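Local coordinates for protein DMATS type aromatic prenyltransferase (Streptomyces coelicolor, PDB 6ZS0) that probably transfers a dimethylallyl group to the 5-position of the indole ring of tryptophan, as a barrel-shaped aromatic prenyltransferase, at residues A[204-209]-A[253-258]. Residues are numbered along the deposited sequence; the frame is centred on the assembly and turned at random.
Sequences KVYLRH and PAQSCH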
ATOM      1  N   LYS A 204      -2.610 -11.959   4.415  0.61 22.06           N
ATOM      2  CA  LYS A 204      -3.357 -10.713   4.674  0.61 21.73           C
ATOM      3  C   LYS A 204      -4.548 -10.672   3.721  0.61 20.74           C
ATOM      4  O   LYS A 204      -4.330 -10.814   2.505  0.61 20.48           O
ATOM      5  CB  LYS A 204      -2.432  -9.511   4.483  0.61 22.43           C
ATOM      6  CG  LYS A 204      -1.235  -9.470   5.427  0.61 23.82           C
ATOM      7  CD  LYS A 204      -0.224  -8.380   5.078  0.61 24.07           C
ATOM      8  CE  LYS A 204       0.429  -7.776   6.310  0.61 25.31           C
ATOM      9  NZ  LYS A 204      -0.470  -6.820   7.001  0.61 25.78           N
ATOM     10  N   VAL A 205      -5.761 -10.539   4.256  1.00 19.74           N
ATOM     11  CA  VAL A 205      -6.990 -10.424   3.436  1.00 19.13           C
ATOM     12  C   VAL A 205      -7.493  -8.997   3.564  1.00 17.53           C
ATOM     13  O   VAL A 205      -7.645  -8.517   4.682  1.00 16.90           O
ATOM     14  CB  VAL A 205      -8.086 -11.426   3.840  1.00 20.04           C
ATOM     15  CG1 VAL A 205      -9.278 -11.359   2.895  1.00 20.70           C
ATOM     16  CG2 VAL A 205      -7.550 -12.852   3.895  1.00 20.96           C
ATOM     17  N   TYR A 206      -7.708  -8.336   2.440  1.00 16.67           N
ATOM     18  CA  TYR A 206      -8.248  -6.964   2.395  1.00 16.59           C
ATOM     19  C   TYR A 206      -9.728  -7.021   2.051  1.00 17.03           C
ATOM     20  O   TYR A 206     -10.123  -7.801   1.155  1.00 17.53           O
ATOM     21  CB  TYR A 206      -7.491  -6.103   1.393  1.00 16.34           C
ATOM     22  CG  TYR A 206      -6.106  -5.734   1.811  1.00 16.30           C
ATOM     23  CD1 TYR A 206      -5.096  -6.671   1.837  1.00 17.02           C
ATOM     24  CD2 TYR A 206      -5.807  -4.431   2.187  1.00 16.57           C
ATOM     25  CE1 TYR A 206      -3.814  -6.327   2.229  1.00 17.78           C
ATOM     26  CE2 TYR A 206      -4.519  -4.066   2.533  1.00 17.18           C
ATOM     27  CZ  TYR A 206      -3.525  -5.020   2.561  1.00 17.94           C
ATOM     28  OH  TYR A 206      -2.247  -4.709   2.949  1.00 21.44           O
ATOM     29  N   LEU A 207     -10.526  -6.208   2.744  1.00 16.82           N
ATOM     30  CA  LEU A 207     -11.960  -6.034   2.477  1.00 17.96           C
ATOM     31  C   LEU A 207     -12.204  -4.595   2.063  1.00 17.36           C
ATOM     32  O   LEU A 207     -11.602  -3.699   2.675  1.00 16.45           O
ATOM     33  CB  LEU A 207     -12.771  -6.345   3.744  1.00 19.09           C
ATOM     34  CG  LEU A 207     -13.102  -7.815   4.010  1.00 21.39           C
ATOM     35  CD1 LEU A 207     -11.884  -8.673   4.041  1.00 22.02           C
ATOM     36  CD2 LEU A 207     -13.845  -7.950   5.333  1.00 22.47           C
ATOM     37  N   ARG A 208     -13.103  -4.403   1.115  1.00 17.70           N
ATOM     38  CA  ARG A 208     -13.649  -3.080   0.731  0.55 17.80           C
ATOM     39  C   ARG A 208     -14.854  -2.778   1.630  1.00 17.53           C
ATOM     40  O   ARG A 208     -15.646  -3.718   1.877  1.00 18.20           O
ATOM     41  CB  ARG A 208     -14.076  -3.125  -0.735  0.55 19.39           C
ATOM     42  CG  ARG A 208     -14.214  -1.764  -1.405  0.55 20.48           C
ATOM     43  CD  ARG A 208     -14.557  -1.895  -2.890  0.55 22.26           C
ATOM     44  NE  ARG A 208     -14.286  -3.235  -3.409  0.55 23.99           N
ATOM     45  CZ  ARG A 208     -13.249  -3.600  -4.174  0.55 24.88           C
ATOM     46  NH1 ARG A 208     -13.128  -4.868  -4.518  0.55 25.25           N
ATOM     47  NH2 ARG A 208     -12.343  -2.721  -4.593  0.55 25.44           N
ATOM     48  N   HIS A 209     -15.003  -1.539   2.072  1.00 16.52           N
ATOM     49  CA  HIS A 209     -16.159  -1.137   2.922  1.00 16.95           C
ATOM     50  C   HIS A 209     -16.773   0.113   2.323  1.00 17.21           C
ATOM     51  O   HIS A 209     -16.199   1.178   2.445  1.00 17.31           O
ATOM     52  CB  HIS A 209     -15.733  -0.932   4.375  1.00 16.23           C
ATOM     53  CG  HIS A 209     -15.144  -2.144   5.003  1.00 16.41           C
ATOM     54  ND1 HIS A 209     -15.905  -3.250   5.353  1.00 16.62           N
ATOM     55  CD2 HIS A 209     -13.857  -2.448   5.308  1.00 15.99           C
ATOM     56  CE1 HIS A 209     -15.108  -4.171   5.842  1.00 17.05           C
ATOM     57  NE2 HIS A 209     -13.854  -3.707   5.816  1.00 16.37           N
ATOM     58  N   PRO A 253     -14.152   3.828  -1.422  1.00 19.17           N
ATOM     59  CA  PRO A 253     -14.341   2.956  -0.268  1.00 19.66           C
ATOM     60  C   PRO A 253     -13.120   2.924   0.671  1.00 19.26           C
ATOM     61  O   PRO A 253     -11.968   3.057   0.257  1.00 19.34           O
ATOM     62  CB  PRO A 253     -14.572   1.574  -0.927  1.00 20.15           C
ATOM     63  CG  PRO A 253     -14.975   1.858  -2.342  1.00 20.87           C
ATOM     64  CD  PRO A 253     -14.214   3.116  -2.690  1.00 20.19           C
ATOM     65  N   ALA A 254     -13.381   2.799   1.958  1.00 18.39           N
ATOM     66  CA  ALA A 254     -12.397   2.454   2.977  1.00 18.10           C
ATOM     67  C   ALA A 254     -12.034   0.981   2.776  1.00 17.75           C
ATOM     68  O   ALA A 254     -12.787   0.256   2.110  1.00 16.80           O
ATOM     69  CB  ALA A 254     -12.878   2.738   4.374  1.00 18.49           C
ATOM     70  N   GLN A 255     -10.935   0.566   3.359  1.00 17.90           N
ATOM     71  CA  GLN A 255     -10.493  -0.845   3.304  1.00 18.57           C
ATOM     72  C   GLN A 255     -10.092  -1.272   4.690  1.00 18.45           C
ATOM     73  O   GLN A 255      -9.655  -0.416   5.513  1.00 18.15           O
ATOM     74  CB  GLN A 255      -9.357  -1.059   2.296  1.00 19.34           C
ATOM     75  CG  GLN A 255      -9.781  -0.782   0.868  1.00 20.28           C
ATOM     76  CD  GLN A 255      -8.683  -1.114  -0.111  1.00 21.48           C
ATOM     77  OE1 GLN A 255      -7.902  -2.049   0.094  1.00 22.14           O
ATOM     78  NE2 GLN A 255      -8.680  -0.399  -1.222  1.00 23.18           N
ATOM     79  N   SER A 256     -10.211  -2.567   4.952  1.00 18.41           N
ATOM     80  CA  SER A 256      -9.593  -3.176   6.145  1.00 18.73           C
ATOM     81  C   SER A 256      -8.692  -4.312   5.683  1.00 18.95           C
ATOM     82  O   SER A 256      -8.952  -4.883   4.609  1.00 19.28           O
ATOM     83  CB  SER A 256     -10.618  -3.635   7.171  1.00 18.99           C
ATOM     84  OG  SER A 256     -11.478  -4.624   6.620  1.00 19.46           O
ATOM     85  N   CYS A 257      -7.698  -4.625   6.470  1.00 19.81           N
ATOM     86  CA  CYS A 257      -6.774  -5.753   6.258  0.74 20.37           C
ATOM     87  C   CYS A 257      -6.844  -6.662   7.508  1.00 20.81           C
ATOM     88  O   CYS A 257      -6.839  -6.091   8.619  1.00 20.78           O
ATOM     89  CB  CYS A 257      -5.369  -5.197   6.044  0.74 20.81           C
ATOM     90  SG  CYS A 257      -4.073  -6.448   5.980  0.74 22.84           S
ATOM     91  N   HIS A 258      -6.891  -7.966   7.322  1.00 21.25           N
ATOM     92  CA  HIS A 258      -6.962  -8.969   8.419  1.00 21.98           C
ATOM     93  C   HIS A 258      -5.809  -9.926   8.226  1.00 22.65           C
ATOM     94  O   HIS A 258      -5.775 -10.583   7.148  1.00 22.07           O
ATOM     95  CB  HIS A 258      -8.341  -9.639   8.389  1.00 22.07           C
ATOM     96  CG  HIS A 258      -9.424  -8.616   8.370  1.00 22.17           C
ATOM     97  ND1 HIS A 258     -10.080  -8.230   9.513  1.00 22.12           N
ATOM     98  CD2 HIS A 258      -9.906  -7.845   7.369  1.00 22.00           C
ATOM     99  CE1 HIS A 258     -10.932  -7.274   9.220  1.00 22.14           C
ATOM    100  NE2 HIS A 258     -10.846  -7.011   7.893  1.00 22.21           N
TER
HETATM  101  O   HOH W   1     -16.239   3.843   2.983  1.00 15.37           O
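Strands 202-209 and 254-260 are antiparallel neighbours in the closed ABBA barrel of aromatic prenyltransferases, a worked example of a barrel wall with two faces. V205, L207, H209, A254, S256 and H258 share the face on which V205 packs against helix 162-175; the other, with Y206, R208, Q255 and C257, therefore probably looks into the barrel. There Y206 and C257 form a non-hydrogen-bonded pair. The C257 sulfur, anti to its backbone N (chi1 173°), lies over one face of the phenol ring, SG 3.7 Å from Y206 CZ, in a sulfur-aromatic contact. C257 CB sits over the same face as a CH-pi donor, 3.9 Å from the ring centroid of Y206. F190 meets this tyrosine edge-to-face. An alanine in place of Y206 would probably deprive C257 CB and SG of their ring face and F190 of its aromatic partner. Further along, R208 and P253 lie side by side, pointing the same way. Backbone hydrogen bonds join V205-H258, L207-S256 and H209-A254, the return bond from A254 N being weak and backed by a water. On the helix-facing side L207 crosses H258 at about a right angle, CD1 4.0 Å from H258 CD2. S256 takes the crowded rotamer (chi1 61°), so two hydrogen bonds grip its buried hydroxyl, either partner a possible donor: OG to H258 NE2, 2.8 Å, and, across the strands, OG to the in-plane edge of H209 at NE2, 2.7 Å and nearly straight (164°).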